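Local coordinates for protein diphosphomevalonate decarboxylase, putative (Trypanosoma brucei, PDB 2HKE) that probably catalyses the ATP-dependent decarboxylation of (R)-5-diphosphomevalonate to isopentenyl diphosphate, a precursor of isoprenoids and sterols, at residues 28-33 against 75-80; 50-55 against 127-132; 83-88 against 137-142; 98-103 against 120-125. The protein carries 1 engineered substitution. All blocks are in the same frame, centred on the assembly; numbering follows the deposited sequence.

Contact 1. Residues 28-33 against 75-80; sequences TLILPT and TPRVQS. With SO4 (sulfate ion), chain C.
Arg77 NH1, one tip of a guanidinium that lies against Ile30, is held by two acceptors: sulfate O3 at 2.8 Å, in an almost straight hydrogen bond (N-H...O 171°), and the carbonyl oxygen of Gly143. Arg77 NH2 reaches sulfate O1 at 3.1 Å, so the ion receives a two-pronged grip that fixes the rotation of the guanidinium; O1 lies in the plane of the group. Across the contact, Ile30 CD1 sits over the middle of one guanidinium face, 3.7 Å from Arg77 CZ, as an apolar lid. The other branch of the same residue turns to the ion, with Ile30 CG2 3.6 Å from sulfate O4. A bend at chi2 (-67°) steers the Arg77 chain from helix 76-86 to this place. Farther out, a water joins the segments, donating to Thr28 O at 2.7 Å and accepting from Ser80 OG at 2.7 Å. The sulfate, which probably came from the crystallisation liquor, is also hydrogen-bonded by Tyr19 OH, Lys22 NZ, Ser144 OG, Gly145 N and Thr200 OG1. Such a gathering of basic, hydroxyl and backbone N-H groups is consistent with the diphosphate pocket of a mevalonate diphosphate decarboxylase.

Contact 2. Residues 50-55 against 127-132; sequences TSVELR and IRAFKS
Leu54 sets a methyl over the face of the Phe130 ring: its CD1 is 4.1 Å from the ring centroid and only 9° off the normal, a CH-pi contact. The placement of this leucine's end is approximate, because its second methyl, Leu54 CD2, is modelled too near the ring carbons to be trusted. The leucine comes from strand 48-55 and the phenylalanine from the C-terminal end of helix 114-130. Phe130 CG is anti to the carbonyl carbon and beside the backbone N (chi1 -84°), which turns the ring toward Leu54. Beside this pair, Leu54 CD1 passes 3.8 Å from Ala129 O. Two residues back along the strand, Val52 faces the same way and sets its CG2 on Ala129 CB at 3.5 Å, tighter than ordinary carbon contact. The small alanine lets the helix come this close, and the CA atoms of Leu54 and Ala129 are 7.0 Å apart. The helix end carries a Schellman motif, with Lys131 at positive phi and Ser132 N bonded to Ile127 O at 3.2 Å. Val98 of the adjacent strand 97-104 touches both Leu54 and Phe130, and Leu85 and Arg86 of helix 76-86 pack on the ring as well. Between the two segments the side chains meet one another through carbon alone, so strand and helix end are matched here by shape and dispersion, with no directional polar bond to set their register.

Contact 3. Residues 83-88 against 137-142; sequences LHLRST and SMLARL
Helix 76-86 packs against helix 136-143 in the N-terminal domain of this GHMP-superfamily enzyme, with His84 and Leu85 on one side meeting Leu139 and Leu142 on the other. His84 works chiefly through its stem: His84 CB is 3.6 Å from Leu142 CD1, and the two side chains cross at about a right angle. The His84 and Leu139 side chains slide past each other in opposite directions. With His84 CG anti to the backbone N, chi1 -172° turns the ring past that leucine, and His84 CD2 presents the ring edge to Leu139 CD1 at 4.1 Å. A methyl from its own segment, Thr88 CG2, lies 3.9 Å above the plane of the His84 ring, displaced toward the rim, so the imidazole is bordered on a face and on an edge by carbon. On the inner side, Leu139 divides its two methyls between neighbours: CD1 goes to the histidine, while CD2 touches Leu85 CD1 at 4.0 Å, in an oblique crossing. The nearest CA atoms across the contact, those of His84 and Leu139, are 7.4 Å apart. The leucines continue into the packing against helix 114-130: Leu85 on Leu126 and Phe130, Leu139 on Ile127 and on Ser123. Helices 76-86 and 136-143 cross steeply, and both pack on helix 114-130, which in turn packs on strands 48-55 and 97-104; Arg86, at the end of helix 76-86, reaches Asp61 and Lys96 O beside the sheet.

Contact 4. Residues 98-103 against 120-125; sequences VNIVSE and CAMSAA
Met122 carries this contact with Ile100 and Ser102, where helix 114-130 lies on strand 97-104 of the large mixed sheet in a GHMP-type N-terminal domain. Met122 CB points from the helix toward the strand and starts an extended stem, with CG anti to the backbone N (chi1 -172°) and SD anti to CA. The next atom, Met122 CG, meets Ile100 CG2 at 4.1 Å. Met122 SD follows at 4.2 Å from the same methyl, Ile100 CG2; its other neighbours include Val78 of helix 76-86. At the thioether the chain turns (chi3 -51°), and the bend brings Met122 CE down the strand until it lies 3.7 Å from Ser102 OG, still within touch of Ile100. One methyl of the isoleucine, CG2, thus borders three successive atoms of the methionine, and the two side chains cross at about a right angle. Ile100 and Ser102 alternate with Val101 along the strand, so the former two face the helix and the valine faces away from it. Thr50 of the adjacent strand 48-55 also packs on both Ile100 and Met122, extending the patch onto the neighbouring strand. The serine hydroxyl is buried, yet its polar needs are met within the sheet: Ser102 OG is hydrogen-bonded to Thr50 OG1, while the methyl Met122 CE rests against that same serine oxygen.

From the N terminus, residues 28-33 open contact 1, and strand 48-55 enters contact 2 before residues 75-80 close contact 1, so these two cross. Helix 76-86 then goes on to open contact 3. Contact 4, from strand 97-104 to the following helix, is the shortest closure and is nested inside both contact 2 and contact 3. Those two cross in turn, contact 2 closing at residues 127-132 and contact 3 at 137-142. Contacts 2 and 4 lay helix 114-130 on neighbouring strands, contact 3 joins helices 76-86 and 136-143, and contact 1 brings the early loop to that layer, helped by Arg141 NH2 bonding Leu29 O.

Contact 1. Residues 28-33 against 75-80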
loop_
_atom_site.group_PDB
_atom_site.type_symbol
_atom_site.label_atom_id
_atom_site.label_comp_id
_atom_site.label_asym_id
_atom_site.label_seq_id
_atom_site.Cartn_x
_atom_site.Cartn_y
_atom_site.Cartn_z
ATOM N N THR A 28 15.611 -3.990 12.544
ATOM C CA THR A 28 15.315 -5.414 12.465
ATOM C C THR A 28 13.883 -5.668 12.821
ATOM O O THR A 28 13.191 -6.423 12.096
ATOM C CB THR A 28 16.231 -6.219 13.387
ATOM O OG1 THR A 28 17.578 -5.992 12.987
ATOM C CG2 THR A 28 15.924 -7.689 13.323
ATOM N N LEU A 29 13.454 -5.074 13.936
ATOM C CA LEU A 29 12.042 -5.156 14.372
ATOM C C LEU A 29 11.057 -4.385 13.504
ATOM O O LEU A 29 9.861 -4.688 13.584
ATOM C CB LEU A 29 11.862 -4.742 15.833
ATOM C CG LEU A 29 12.546 -5.695 16.832
ATOM C CD1 LEU A 29 12.465 -5.085 18.196
ATOM C CD2 LEU A 29 11.885 -7.075 16.834
ATOM N N ILE A 30 11.534 -3.460 12.657
ATOM C CA ILE A 30 10.662 -2.645 11.771
ATOM C C ILE A 30 9.769 -1.740 12.663
ATOM O O ILE A 30 8.533 -1.855 12.723
ATOM C CB ILE A 30 9.855 -3.513 10.759
ATOM C CG1 ILE A 30 10.714 -4.666 10.159
ATOM C CG2 ILE A 30 9.223 -2.609 9.669
ATOM C CD1 ILE A 30 11.981 -4.198 9.451
ATOM N N LEU A 31 10.428 -0.792 13.321
ATOM C CA LEU A 31 9.787 0.171 14.209
ATOM C C LEU A 31 9.986 1.557 13.589
ATOM O O LEU A 31 11.129 1.959 13.314
ATOM C CB LEU A 31 10.387 0.133 15.638
ATOM C CG LEU A 31 10.620 -1.251 16.196
ATOM C CD1 LEU A 31 11.251 -1.127 17.581
ATOM C CD2 LEU A 31 9.306 -1.983 16.274
ATOM N N PRO A 32 8.888 2.241 13.269
ATOM C CA PRO A 32 9.007 3.430 12.456
ATOM C C PRO A 32 9.278 4.688 13.290
ATOM O O PRO A 32 9.044 4.675 14.507
ATOM C CB PRO A 32 7.676 3.494 11.783
ATOM C CG PRO A 32 6.720 2.985 12.803
ATOM C CD PRO A 32 7.491 1.926 13.558
ATOM N N THR A 33 9.767 5.746 12.639
ATOM C CA THR A 33 9.924 7.048 13.317
ATOM C C THR A 33 8.610 7.760 13.610
ATOM O O THR A 33 8.559 8.646 14.465
ATOM C CB THR A 33 10.798 7.998 12.478
ATOM O OG1 THR A 33 10.303 8.061 11.122
ATOM C CG2 THR A 33 12.189 7.513 12.414
ATOM N N THR A 75 16.679 -15.196 3.026
ATOM C CA THR A 75 15.501 -14.309 3.000
ATOM C C THR A 75 15.222 -13.859 4.467
ATOM O O THR A 75 14.333 -14.394 5.101
ATOM C CB THR A 75 14.279 -15.042 2.367
ATOM O OG1 THR A 75 14.672 -15.656 1.123
ATOM C CG2 THR A 75 13.171 -14.095 2.056
ATOM N N PRO A 76 16.056 -12.949 5.022
ATOM C CA PRO A 76 15.969 -12.630 6.453
ATOM C C PRO A 76 14.612 -12.133 6.959
ATOM O O PRO A 76 14.258 -12.406 8.105
ATOM C CB PRO A 76 17.093 -11.587 6.669
ATOM C CG PRO A 76 17.400 -11.067 5.341
ATOM C CD PRO A 76 17.203 -12.265 4.402
ATOM N N ARG A 77 13.852 -11.419 6.133
ATOM C CA ARG A 77 12.539 -10.927 6.589
ATOM C C ARG A 77 11.611 -12.099 6.889
ATOM O O ARG A 77 10.905 -12.098 7.930
ATOM C CB ARG A 77 11.951 -9.982 5.560
ATOM C CG ARG A 77 12.711 -8.644 5.448
ATOM C CD ARG A 77 12.587 -7.779 6.690
ATOM N NE ARG A 77 13.230 -6.441 6.574
ATOM C CZ ARG A 77 12.670 -5.366 6.029
ATOM N NH1 ARG A 77 11.464 -5.420 5.508
ATOM N NH2 ARG A 77 13.361 -4.220 5.988
ATOM N N VAL A 78 11.653 -13.117 6.050
ATOM C CA VAL A 78 10.832 -14.338 6.283
ATOM C C VAL A 78 11.380 -15.167 7.480
ATOM O O VAL A 78 10.616 -15.630 8.358
ATOM C CB VAL A 78 10.658 -15.160 4.956
ATOM C CG1 VAL A 78 10.004 -16.520 5.228
ATOM C CG2 VAL A 78 9.929 -14.354 3.881
ATOM N N GLN A 79 12.697 -15.274 7.619
ATOM C CA GLN A 79 13.302 -15.955 8.780
ATOM C C GLN A 79 12.885 -15.254 10.054
ATOM O O GLN A 79 12.605 -15.911 11.063
ATOM C CB GLN A 79 14.842 -15.988 8.727
ATOM C CG GLN A 79 15.517 -16.803 7.639
ATOM C CD GLN A 79 17.044 -16.488 7.492
ATOM O OE1 GLN A 79 17.399 -15.554 6.769
ATOM N NE2 GLN A 79 17.943 -17.267 8.200
ATOM N N SER A 80 12.850 -13.914 10.025
ATOM C CA SER A 80 12.408 -13.100 11.157
ATOM C C SER A 80 10.968 -13.417 11.565
ATOM O O SER A 80 10.646 -13.567 12.757
ATOM C CB SER A 80 12.587 -11.603 10.837
ATOM O OG SER A 80 12.298 -10.793 11.969
HETATM S S SO4 C . 10.330 -1.948 4.901
HETATM O O1 SO4 C . 11.751 -1.728 5.085
HETATM O O2 SO4 C . 9.798 -0.970 3.981
HETATM O O3 SO4 C . 10.095 -3.276 4.347
HETATM O O4 SO4 C . 9.638 -1.794 6.183
HETATM O O HOH W 1 12.391 -8.530 10.526
#

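Contact 2. Residues 50-55 against 127-132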
loop_
_atom_site.group_PDB
_atom_site.type_symbol
_atom_site.label_atom_id
_atom_site.label_comp_id
_atom_site.label_asym_id
_atom_site.label_seq_id
_atom_site.Cartn_x
_atom_site.Cartn_y
_atom_site.Cartn_z
ATOM N N THR A 50 -1.137 -16.521 -0.473
ATOM C CA THR A 50 -0.186 -17.477 0.128
ATOM C C THR A 50 -0.910 -18.704 0.659
ATOM O O THR A 50 -1.945 -18.589 1.297
ATOM C CB THR A 50 0.599 -16.869 1.314
ATOM O OG1 THR A 50 1.409 -15.794 0.863
ATOM C CG2 THR A 50 1.481 -17.880 2.044
ATOM N N SER A 51 -0.292 -19.845 0.421
ATOM C CA SER A 51 -0.696 -21.125 0.977
ATOM C C SER A 51 0.449 -21.632 1.829
ATOM O O SER A 51 1.620 -21.548 1.448
ATOM C CB SER A 51 -1.029 -22.136 -0.139
ATOM O OG SER A 51 -2.297 -21.842 -0.733
ATOM N N VAL A 52 0.133 -22.148 3.003
ATOM C CA VAL A 52 1.152 -22.760 3.822
ATOM C C VAL A 52 0.710 -24.173 4.209
ATOM O O VAL A 52 -0.491 -24.412 4.401
ATOM C CB VAL A 52 1.488 -21.904 5.084
ATOM C CG1 VAL A 52 1.890 -20.466 4.676
ATOM C CG2 VAL A 52 0.309 -21.874 6.074
ATOM N N GLU A 53 1.686 -25.069 4.342
ATOM C CA GLU A 53 1.426 -26.432 4.829
ATOM C C GLU A 53 2.435 -26.825 5.891
ATOM O O GLU A 53 3.624 -26.732 5.658
ATOM C CB GLU A 53 1.480 -27.417 3.664
ATOM C CG GLU A 53 0.777 -28.757 3.973
ATOM C CD GLU A 53 1.128 -29.880 2.978
ATOM O OE1 GLU A 53 1.685 -29.636 1.873
ATOM O OE2 GLU A 53 0.858 -31.041 3.336
ATOM N N LEU A 54 1.970 -27.234 7.073
ATOM C CA LEU A 54 2.907 -27.714 8.107
ATOM C C LEU A 54 3.333 -29.114 7.725
ATOM O O LEU A 54 2.532 -29.883 7.197
ATOM C CB LEU A 54 2.309 -27.710 9.516
ATOM C CG LEU A 54 2.122 -26.375 10.248
ATOM C CD1 LEU A 54 2.216 -26.568 11.754
ATOM C CD2 LEU A 54 3.145 -25.364 9.840
ATOM N N ARG A 55 4.607 -29.414 7.949
ATOM C CA ARG A 55 5.197 -30.685 7.537
ATOM C C ARG A 55 6.009 -31.314 8.675
ATOM O O ARG A 55 6.567 -30.614 9.554
ATOM C CB ARG A 55 6.122 -30.469 6.330
ATOM C CG ARG A 55 5.479 -29.883 5.074
ATOM C CD ARG A 55 4.541 -30.877 4.380
ATOM N NE ARG A 55 5.201 -32.140 4.024
ATOM C CZ ARG A 55 5.860 -32.389 2.885
ATOM N NH1 ARG A 55 5.973 -31.478 1.925
ATOM N NH2 ARG A 55 6.417 -33.580 2.697
ATOM N N ILE A 127 0.092 -17.711 10.838
ATOM C CA ILE A 127 -0.452 -17.582 12.189
ATOM C C ILE A 127 -1.597 -18.616 12.326
ATOM O O ILE A 127 -1.694 -19.256 13.345
ATOM C CB ILE A 127 -0.949 -16.154 12.475
ATOM C CG1 ILE A 127 0.234 -15.225 12.781
ATOM C CG2 ILE A 127 -1.926 -16.115 13.658
ATOM C CD1 ILE A 127 -0.109 -13.759 12.587
ATOM N N ARG A 128 -2.414 -18.769 11.308
ATOM C CA ARG A 128 -3.502 -19.747 11.370
ATOM C C ARG A 128 -2.935 -21.154 11.450
ATOM O O ARG A 128 -3.288 -21.921 12.354
ATOM C CB ARG A 128 -4.475 -19.616 10.224
ATOM C CG ARG A 128 -5.685 -20.537 10.430
ATOM C CD ARG A 128 -6.821 -20.254 9.591
ATOM N NE ARG A 128 -7.616 -19.163 10.110
ATOM C CZ ARG A 128 -8.777 -18.809 9.598
ATOM N NH1 ARG A 128 -9.284 -19.450 8.545
ATOM N NH2 ARG A 128 -9.412 -17.793 10.124
ATOM N N ALA A 129 -1.998 -21.470 10.565
ATOM C CA ALA A 129 -1.410 -22.817 10.497
ATOM C C ALA A 129 -0.724 -23.248 11.773
ATOM O O ALA A 129 -0.850 -24.410 12.182
ATOM C CB ALA A 129 -0.392 -22.905 9.322
ATOM N N PHE A 130 0.004 -22.342 12.401
ATOM C CA PHE A 130 0.777 -22.655 13.589
ATOM C C PHE A 130 0.023 -22.414 14.890
ATOM O O PHE A 130 0.582 -22.609 15.977
ATOM C CB PHE A 130 2.069 -21.829 13.578
ATOM C CG PHE A 130 3.173 -22.441 12.773
ATOM C CD1 PHE A 130 3.261 -22.231 11.395
ATOM C CD2 PHE A 130 4.114 -23.254 13.374
ATOM C CE1 PHE A 130 4.308 -22.805 10.658
ATOM C CE2 PHE A 130 5.155 -23.856 12.627
ATOM C CZ PHE A 130 5.227 -23.634 11.263
ATOM N N LYS A 131 -1.203 -21.905 14.777
ATOM C CA LYS A 131 -1.967 -21.447 15.923
ATOM C C LYS A 131 -1.163 -20.560 16.861
ATOM O O LYS A 131 -1.132 -20.747 18.101
ATOM C CB LYS A 131 -2.544 -22.646 16.645
ATOM C CG LYS A 131 -3.210 -23.603 15.692
ATOM C CD LYS A 131 -3.855 -24.742 16.409
ATOM C CE LYS A 131 -4.911 -25.403 15.529
ATOM N NZ LYS A 131 -6.060 -24.449 15.336
ATOM N N SER A 132 -0.516 -19.551 16.271
ATOM C CA SER A 132 0.303 -18.627 17.016
ATOM C C SER A 132 -0.582 -17.607 17.678
ATOM O O SER A 132 -1.589 -17.193 17.110
ATOM C CB SER A 132 1.338 -17.917 16.091
ATOM O OG SER A 132 1.959 -16.769 16.659
#

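Contact 3. Residues 83-88 against 137-142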
loop_
_atom_site.group_PDB
_atom_site.type_symbol
_atom_site.label_atom_id
_atom_site.label_comp_id
_atom_site.label_asym_id
_atom_site.label_seq_id
_atom_site.Cartn_x
_atom_site.Cartn_y
_atom_site.Cartn_z
ATOM N N LEU A 83 10.862 -16.990 13.124
ATOM C CA LEU A 83 11.356 -17.025 14.514
ATOM C C LEU A 83 10.326 -16.539 15.502
ATOM O O LEU A 83 10.120 -17.167 16.576
ATOM C CB LEU A 83 12.626 -16.159 14.666
ATOM C CG LEU A 83 13.908 -16.648 14.019
ATOM C CD1 LEU A 83 14.952 -15.538 14.137
ATOM C CD2 LEU A 83 14.407 -17.951 14.671
ATOM N N HIS A 84 9.709 -15.396 15.205
ATOM C CA HIS A 84 8.702 -14.835 16.086
ATOM C C HIS A 84 7.481 -15.772 16.153
ATOM O O HIS A 84 6.897 -15.980 17.220
ATOM C CB HIS A 84 8.281 -13.452 15.645
ATOM C CG HIS A 84 7.395 -12.782 16.633
ATOM N ND1 HIS A 84 7.802 -12.553 17.933
ATOM C CD2 HIS A 84 6.119 -12.364 16.557
ATOM C CE1 HIS A 84 6.808 -12.003 18.606
ATOM N NE2 HIS A 84 5.781 -11.863 17.795
ATOM N N LEU A 85 7.155 -16.358 15.022
ATOM C CA LEU A 85 5.984 -17.199 14.922
ATOM C C LEU A 85 6.168 -18.411 15.839
ATOM O O LEU A 85 5.291 -18.754 16.615
ATOM C CB LEU A 85 5.804 -17.622 13.477
ATOM C CG LEU A 85 4.693 -18.587 13.125
ATOM C CD1 LEU A 85 3.297 -17.869 13.127
ATOM C CD2 LEU A 85 5.046 -19.256 11.776
ATOM N N ARG A 86 7.327 -19.041 15.751
ATOM C CA ARG A 86 7.611 -20.227 16.514
ATOM C C ARG A 86 7.869 -20.019 17.987
ATOM O O ARG A 86 7.898 -20.983 18.737
ATOM C CB ARG A 86 8.784 -20.971 15.900
ATOM C CG ARG A 86 8.454 -21.618 14.617
ATOM C CD ARG A 86 9.578 -22.523 14.209
ATOM N NE ARG A 86 9.173 -23.270 13.039
ATOM C CZ ARG A 86 9.678 -23.113 11.821
ATOM N NH1 ARG A 86 10.645 -22.242 11.571
ATOM N NH2 ARG A 86 9.205 -23.856 10.863
ATOM N N SER A 87 8.104 -18.787 18.409
ATOM C CA SER A 87 8.193 -18.468 19.825
ATOM C C SER A 87 6.861 -18.107 20.438
ATOM O O SER A 87 6.810 -17.760 21.630
ATOM C CB SER A 87 9.175 -17.326 20.070
ATOM O OG SER A 87 8.697 -16.081 19.629
ATOM N N THR A 88 5.798 -18.101 19.624
ATOM C CA THR A 88 4.482 -17.711 20.085
ATOM C C THR A 88 3.454 -18.723 19.648
ATOM O O THR A 88 2.328 -18.387 19.355
ATOM C CB THR A 88 4.151 -16.283 19.589
ATOM O OG1 THR A 88 4.160 -16.249 18.146
ATOM C CG2 THR A 88 5.164 -15.267 20.166
ATOM N N SER A 137 -1.044 -8.328 12.127
ATOM C CA SER A 137 -0.369 -7.055 11.869
ATOM C C SER A 137 1.098 -7.055 12.356
ATOM O O SER A 137 2.017 -6.685 11.600
ATOM C CB SER A 137 -1.181 -5.900 12.437
ATOM O OG SER A 137 -0.533 -4.676 12.243
ATOM N N MET A 138 1.347 -7.485 13.607
ATOM C CA MET A 138 2.706 -7.477 14.133
ATOM C C MET A 138 3.647 -8.452 13.478
ATOM O O MET A 138 4.829 -8.146 13.329
ATOM C CB MET A 138 2.705 -7.675 15.652
ATOM C CG MET A 138 2.094 -6.453 16.354
ATOM S SD MET A 138 2.118 -6.667 18.175
ATOM C CE MET A 138 3.578 -7.699 18.292
ATOM N N LEU A 139 3.148 -9.602 13.056
ATOM C CA LEU A 139 4.024 -10.519 12.308
ATOM C C LEU A 139 4.316 -9.999 10.903
ATOM O O LEU A 139 5.431 -10.112 10.411
ATOM C CB LEU A 139 3.368 -11.892 12.241
ATOM C CG LEU A 139 4.284 -12.956 11.707
ATOM C CD1 LEU A 139 5.468 -13.168 12.605
ATOM C CD2 LEU A 139 3.482 -14.262 11.466
ATOM N N ALA A 140 3.302 -9.446 10.249
ATOM C CA ALA A 140 3.440 -8.873 8.913
ATOM C C ALA A 140 4.492 -7.746 8.928
ATOM O O ALA A 140 5.284 -7.657 8.016
ATOM C CB ALA A 140 2.100 -8.343 8.438
ATOM N N ARG A 141 4.509 -6.959 10.013
ATOM C CA ARG A 141 5.430 -5.818 10.208
ATOM C C ARG A 141 6.868 -6.247 10.118
ATOM O O ARG A 141 7.708 -5.545 9.539
ATOM C CB ARG A 141 5.174 -5.206 11.591
ATOM C CG ARG A 141 5.769 -3.840 11.758
ATOM C CD ARG A 141 5.887 -3.432 13.203
ATOM N NE ARG A 141 6.936 -4.183 13.872
ATOM C CZ ARG A 141 6.814 -4.899 14.974
ATOM N NH1 ARG A 141 5.678 -4.936 15.667
ATOM N NH2 ARG A 141 7.875 -5.476 15.479
ATOM N N LEU A 142 7.155 -7.438 10.656
ATOM C CA LEU A 142 8.503 -8.020 10.566
ATOM C C LEU A 142 8.986 -8.271 9.131
ATOM O O LEU A 142 10.185 -8.349 8.882
ATOM C CB LEU A 142 8.572 -9.335 11.352
ATOM C CG LEU A 142 8.499 -9.121 12.867
ATOM C CD1 LEU A 142 8.427 -10.506 13.564
ATOM C CD2 LEU A 142 9.649 -8.270 13.478
#

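Contact 4. Residues 98-103 against 120-125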
loop_
_atom_site.group_PDB
_atom_site.type_symbol
_atom_site.label_atom_id
_atom_site.label_comp_id
_atom_site.label_asym_id
_atom_site.label_seq_id
_atom_site.Cartn_x
_atom_site.Cartn_y
_atom_site.Cartn_z
ATOM N N VAL A 98 7.571 -25.797 7.647
ATOM C CA VAL A 98 6.478 -25.331 6.849
ATOM C C VAL A 98 6.907 -25.164 5.392
ATOM O O VAL A 98 8.038 -24.763 5.113
ATOM C CB VAL A 98 5.934 -24.017 7.455
ATOM C CG1 VAL A 98 7.033 -22.922 7.509
ATOM C CG2 VAL A 98 4.700 -23.552 6.736
ATOM N N ASN A 99 6.020 -25.527 4.477
ATOM C CA ASN A 99 6.143 -25.158 3.055
ATOM C C ASN A 99 5.263 -23.945 2.825
ATOM O O ASN A 99 4.074 -24.013 3.065
ATOM C CB ASN A 99 5.623 -26.216 2.062
ATOM C CG ASN A 99 6.339 -27.551 2.158
ATOM O OD1 ASN A 99 5.677 -28.588 2.303
ATOM N ND2 ASN A 99 7.656 -27.555 2.015
ATOM N N ILE A 100 5.852 -22.858 2.362
ATOM C CA ILE A 100 5.141 -21.626 2.029
ATOM C C ILE A 100 5.218 -21.415 0.530
ATOM O O ILE A 100 6.317 -21.484 -0.047
ATOM C CB ILE A 100 5.847 -20.408 2.673
ATOM C CG1 ILE A 100 6.024 -20.595 4.184
ATOM C CG2 ILE A 100 5.097 -19.114 2.377
ATOM C CD1 ILE A 100 6.964 -19.594 4.776
ATOM N N VAL A 101 4.072 -21.126 -0.071
ATOM C CA VAL A 101 3.975 -20.910 -1.511
ATOM C C VAL A 101 3.199 -19.629 -1.695
ATOM O O VAL A 101 2.069 -19.514 -1.215
ATOM C CB VAL A 101 3.245 -22.098 -2.194
ATOM C CG1 VAL A 101 3.012 -21.814 -3.676
ATOM C CG2 VAL A 101 4.009 -23.409 -1.965
ATOM N N SER A 102 3.832 -18.642 -2.329
ATOM C CA SER A 102 3.259 -17.325 -2.413
ATOM C C SER A 102 3.218 -16.868 -3.864
ATOM O O SER A 102 4.163 -17.118 -4.615
ATOM C CB SER A 102 4.096 -16.358 -1.601
ATOM O OG SER A 102 4.030 -16.744 -0.256
ATOM N N GLU A 103 2.138 -16.209 -4.252
ATOM C CA GLU A 103 2.127 -15.530 -5.552
ATOM C C GLU A 103 1.276 -14.264 -5.520
ATOM O O GLU A 103 0.594 -13.972 -4.529
ATOM C CB GLU A 103 1.575 -16.477 -6.612
ATOM C CG GLU A 103 0.096 -16.644 -6.510
ATOM C CD GLU A 103 -0.466 -17.722 -7.421
ATOM O OE1 GLU A 103 0.279 -18.677 -7.788
ATOM O OE2 GLU A 103 -1.672 -17.624 -7.721
ATOM N N CYS A 120 1.671 -9.629 4.290
ATOM C CA CYS A 120 0.430 -9.708 5.083
ATOM C C CYS A 120 -0.255 -11.065 4.863
ATOM O O CYS A 120 -0.646 -11.729 5.817
ATOM C CB CYS A 120 -0.484 -8.594 4.733
ATOM S SG CYS A 120 -1.904 -8.474 5.821
ATOM N N ALA A 121 -0.404 -11.482 3.614
ATOM C CA ALA A 121 -1.044 -12.779 3.344
ATOM C C ALA A 121 -0.244 -13.916 3.991
ATOM O O ALA A 121 -0.825 -14.856 4.562
ATOM C CB ALA A 121 -1.193 -12.972 1.837
ATOM N N MET A 122 1.081 -13.854 3.910
ATOM C CA MET A 122 1.922 -14.889 4.517
ATOM C C MET A 122 1.813 -14.903 6.044
ATOM O O MET A 122 1.751 -15.964 6.676
ATOM C CB MET A 122 3.369 -14.678 4.094
ATOM C CG MET A 122 4.274 -15.770 4.509
ATOM S SD MET A 122 5.982 -15.434 4.107
ATOM C CE MET A 122 5.889 -14.995 2.370
ATOM N N SER A 123 1.863 -13.719 6.639
ATOM C CA SER A 123 1.641 -13.576 8.103
ATOM C C SER A 123 0.343 -14.258 8.554
ATOM O O SER A 123 0.340 -15.089 9.476
ATOM C CB SER A 123 1.556 -12.087 8.529
ATOM O OG SER A 123 1.101 -12.018 9.874
ATOM N N ALA A 124 -0.755 -13.926 7.893
ATOM C CA ALA A 124 -2.062 -14.462 8.290
ATOM C C ALA A 124 -2.145 -15.984 8.099
ATOM O O ALA A 124 -2.663 -16.668 8.958
ATOM C CB ALA A 124 -3.210 -13.781 7.526
ATOM N N ALA A 125 -1.591 -16.497 6.995
ATOM C CA ALA A 125 -1.589 -17.942 6.718
ATOM C C ALA A 125 -0.746 -18.678 7.751
ATOM O O ALA A 125 -1.152 -19.722 8.245
ATOM C CB ALA A 125 -1.073 -18.226 5.271
#